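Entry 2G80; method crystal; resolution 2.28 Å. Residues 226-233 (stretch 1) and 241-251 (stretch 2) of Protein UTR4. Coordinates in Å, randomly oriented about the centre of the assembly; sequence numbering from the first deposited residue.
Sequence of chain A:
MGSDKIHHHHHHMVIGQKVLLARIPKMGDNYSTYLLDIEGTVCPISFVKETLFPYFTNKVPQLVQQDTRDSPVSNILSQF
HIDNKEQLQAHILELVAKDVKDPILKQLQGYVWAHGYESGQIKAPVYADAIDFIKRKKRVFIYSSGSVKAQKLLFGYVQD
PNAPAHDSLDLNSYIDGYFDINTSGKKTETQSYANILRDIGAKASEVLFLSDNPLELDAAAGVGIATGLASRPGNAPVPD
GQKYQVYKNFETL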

# COMPACT_ATOMS: atom_id res chain seq x y z
N ALA A 226 -15.01 -11.70 -8.93
CA ALA A 226 -15.49 -12.21 -7.62
C ALA A 226 -14.85 -11.35 -6.50
O ALA A 226 -13.74 -10.84 -6.63
CB ALA A 226 -15.17 -13.68 -7.45
N THR A 227 -15.59 -11.17 -5.43
CA THR A 227 -15.24 -10.25 -4.36
C THR A 227 -15.30 -10.95 -3.01
O THR A 227 -16.09 -11.89 -2.83
CB THR A 227 -16.27 -9.09 -4.30
OG1 THR A 227 -17.59 -9.65 -4.15
CG2 THR A 227 -16.23 -8.28 -5.54
N GLY A 228 -14.48 -10.47 -2.08
CA GLY A 228 -14.46 -10.96 -0.69
C GLY A 228 -14.14 -9.78 0.21
O GLY A 228 -13.23 -9.00 -0.12
N LEU A 229 -14.91 -9.62 1.30
CA LEU A 229 -14.73 -8.50 2.24
C LEU A 229 -13.75 -8.90 3.34
O LEU A 229 -14.05 -9.79 4.14
CB LEU A 229 -16.06 -8.05 2.87
CG LEU A 229 -16.05 -6.78 3.76
CD1 LEU A 229 -15.58 -5.53 3.01
CD2 LEU A 229 -17.43 -6.53 4.34
N ALA A 230 -12.57 -8.28 3.34
CA ALA A 230 -11.56 -8.56 4.36
C ALA A 230 -11.95 -7.85 5.67
O ALA A 230 -12.31 -6.67 5.65
CB ALA A 230 -10.16 -8.14 3.89
N SER A 231 -11.90 -8.60 6.77
CA SER A 231 -12.17 -8.08 8.10
C SER A 231 -10.96 -8.36 8.97
O SER A 231 -10.57 -9.50 9.12
CB SER A 231 -13.41 -8.74 8.68
OG SER A 231 -13.84 -8.00 9.79
N ARG A 232 -10.35 -7.30 9.51
CA ARG A 232 -9.17 -7.41 10.34
C ARG A 232 -9.36 -6.52 11.57
O ARG A 232 -10.09 -5.51 11.46
CB ARG A 232 -7.93 -6.87 9.59
CG ARG A 232 -7.55 -7.58 8.31
CD ARG A 232 -7.14 -9.00 8.58
NE ARG A 232 -6.57 -9.63 7.40
CZ ARG A 232 -5.92 -10.80 7.40
NH1 ARG A 232 -5.78 -11.49 8.52
NH2 ARG A 232 -5.40 -11.26 6.28
N PRO A 233 -8.66 -6.85 12.70
CA PRO A 233 -8.73 -5.98 13.91
C PRO A 233 -8.31 -4.55 13.57
O PRO A 233 -7.32 -4.34 12.86
CB PRO A 233 -7.72 -6.63 14.87
CG PRO A 233 -7.58 -8.04 14.41
CD PRO A 233 -7.79 -8.02 12.92
N GLY A 241 -26.35 -6.27 8.12
CA GLY A 241 -27.04 -6.42 6.83
C GLY A 241 -26.13 -5.98 5.70
O GLY A 241 -26.14 -4.79 5.34
N GLN A 242 -25.32 -6.91 5.17
CA GLN A 242 -24.40 -6.63 4.04
C GLN A 242 -24.18 -7.85 3.11
O GLN A 242 -24.05 -9.00 3.56
CB GLN A 242 -23.10 -5.96 4.52
CG GLN A 242 -22.09 -6.86 5.25
CD GLN A 242 -21.18 -7.67 4.32
OE1 GLN A 242 -20.77 -7.19 3.26
NE2 GLN A 242 -20.87 -8.89 4.72
N LYS A 243 -24.11 -7.58 1.81
CA LYS A 243 -24.08 -8.60 0.75
C LYS A 243 -22.82 -9.45 0.54
O LYS A 243 -22.91 -10.55 -0.01
CB LYS A 243 -24.47 -7.96 -0.60
CG LYS A 243 -23.50 -6.91 -1.18
CD LYS A 243 -24.13 -6.24 -2.37
CE LYS A 243 -23.17 -5.38 -3.14
NZ LYS A 243 -22.63 -4.27 -2.30
N TYR A 244 -21.66 -8.97 1.01
CA TYR A 244 -20.39 -9.67 0.76
C TYR A 244 -20.01 -10.78 1.70
O TYR A 244 -20.36 -10.74 2.88
CB TYR A 244 -19.25 -8.65 0.69
CG TYR A 244 -19.40 -7.73 -0.48
CD1 TYR A 244 -19.28 -8.24 -1.77
CD2 TYR A 244 -19.66 -6.36 -0.32
CE1 TYR A 244 -19.42 -7.42 -2.89
CE2 TYR A 244 -19.77 -5.50 -1.45
CZ TYR A 244 -19.64 -6.07 -2.74
OH TYR A 244 -19.76 -5.38 -3.92
N GLN A 245 -19.32 -11.78 1.17
CA GLN A 245 -18.76 -12.83 2.00
C GLN A 245 -17.59 -12.19 2.76
O GLN A 245 -16.78 -11.47 2.16
CB GLN A 245 -18.31 -14.06 1.22
CG GLN A 245 -17.71 -15.13 2.18
CD GLN A 245 -17.87 -16.57 1.74
OE1 GLN A 245 -18.21 -16.87 0.58
NE2 GLN A 245 -17.63 -17.48 2.68
N VAL A 246 -17.54 -12.42 4.07
CA VAL A 246 -16.51 -11.84 4.96
C VAL A 246 -15.40 -12.84 5.23
O VAL A 246 -15.69 -13.99 5.55
CB VAL A 246 -17.12 -11.38 6.31
CG1 VAL A 246 -16.03 -10.80 7.25
CG2 VAL A 246 -18.25 -10.35 6.08
N TYR A 247 -14.15 -12.40 5.07
CA TYR A 247 -12.96 -13.19 5.39
C TYR A 247 -12.19 -12.51 6.54
O TYR A 247 -11.81 -11.36 6.42
CB TYR A 247 -12.06 -13.35 4.18
CG TYR A 247 -12.70 -14.13 3.08
CD1 TYR A 247 -12.65 -15.53 3.09
CD2 TYR A 247 -13.40 -13.49 2.05
CE1 TYR A 247 -13.27 -16.28 2.08
CE2 TYR A 247 -14.03 -14.23 1.04
CZ TYR A 247 -13.96 -15.62 1.05
OH TYR A 247 -14.56 -16.36 0.07
N LYS A 248 -12.06 -13.22 7.66
CA LYS A 248 -11.30 -12.75 8.82
C LYS A 248 -9.81 -13.04 8.63
O LYS A 248 -8.96 -12.43 9.27
CB LYS A 248 -11.78 -13.40 10.11
CG LYS A 248 -13.26 -13.18 10.45
CD LYS A 248 -13.60 -11.75 10.87
N ASN A 249 -9.51 -14.02 7.79
CA ASN A 249 -8.15 -14.40 7.43
C ASN A 249 -8.17 -15.18 6.12
O ASN A 249 -9.26 -15.57 5.66
CB ASN A 249 -7.51 -15.22 8.52
CG ASN A 249 -8.32 -16.44 8.87
OD1 ASN A 249 -8.46 -17.36 8.06
ND2 ASN A 249 -8.86 -16.46 10.09
N PHE A 250 -7.00 -15.43 5.54
CA PHE A 250 -6.91 -16.12 4.25
C PHE A 250 -6.55 -17.61 4.27
O PHE A 250 -6.35 -18.19 3.21
CB PHE A 250 -6.02 -15.34 3.26
CG PHE A 250 -6.33 -13.85 3.16
CD1 PHE A 250 -7.63 -13.32 3.42
CD2 PHE A 250 -5.36 -12.99 2.69
CE1 PHE A 250 -7.89 -11.95 3.30
CE2 PHE A 250 -5.61 -11.64 2.52
CZ PHE A 250 -6.88 -11.11 2.83
N GLU A 251 -6.56 -18.24 5.45
CA GLU A 251 -6.26 -19.68 5.60
C GLU A 251 -7.11 -20.60 4.74
O GLU A 251 -6.58 -21.53 4.16
CB GLU A 251 -6.38 -20.14 7.06
CG GLU A 251 -5.25 -19.64 7.94
CD GLU A 251 -5.44 -19.98 9.43
OE1 GLU A 251 -6.10 -21.00 9.78
OE2 GLU A 251 -4.91 -19.20 10.26
O HOH W 1 -18.73 -11.76 -1.84

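L229, the residue most covered by the opposing stretch, anchors a short parallel pairing in which it lies beside V246 and A230 lies beside Y247. Both of its backbone polar groups are used: L229 N donates to Q245 O (2.8 Å) and L229 O accepts from Y247 N (2.8 Å), so the residue is gripped by the residues flanking V246, as expected for parallel strands. Both bonds are nearly straight, and the V246 CA to L229 O contact of 3.3 Å adds a CA-H...O interaction to the same carbonyl. The leucine side chain shares its face of the sheet with V246, its CD2 lying 4.3 Å from V246 CG2, while L229 CB packs against Y244 CB at 3.9 Å. L229 CD2 also meets Q242 OE1 at 3.6 Å; that amide is held in place by Y244, whose N donates to Q242 OE1 (3.0 Å) and whose O accepts from Q242 NE2 (2.7 Å).

Beyond the strand, R232 starts away from the second stretch, but its guanidinium returns to it. The group lies over the F250 ring in a cation-pi arrangement, with R232 CZ 4.8 Å from the ring centroid and only 14° off the normal. K248 C and N249 CA lie over one face of the guanidinium. R232 NH1 comes within 3.4 Å of K248 O, but the angle is too poor for a hydrogen bond; its polar needs are met elsewhere in the structure.

Between these two residues, S231 continues the ladder, S231 N donating to Y247 O (2.8 Å). Its CB points toward the second stretch and packs against V246 CG1 at 3.6 Å and K248 CD at 3.7 Å. At the other end, a water extends the pairing by donating to T227 O (2.8 Å) and accepting from Q245 N (3.1 Å).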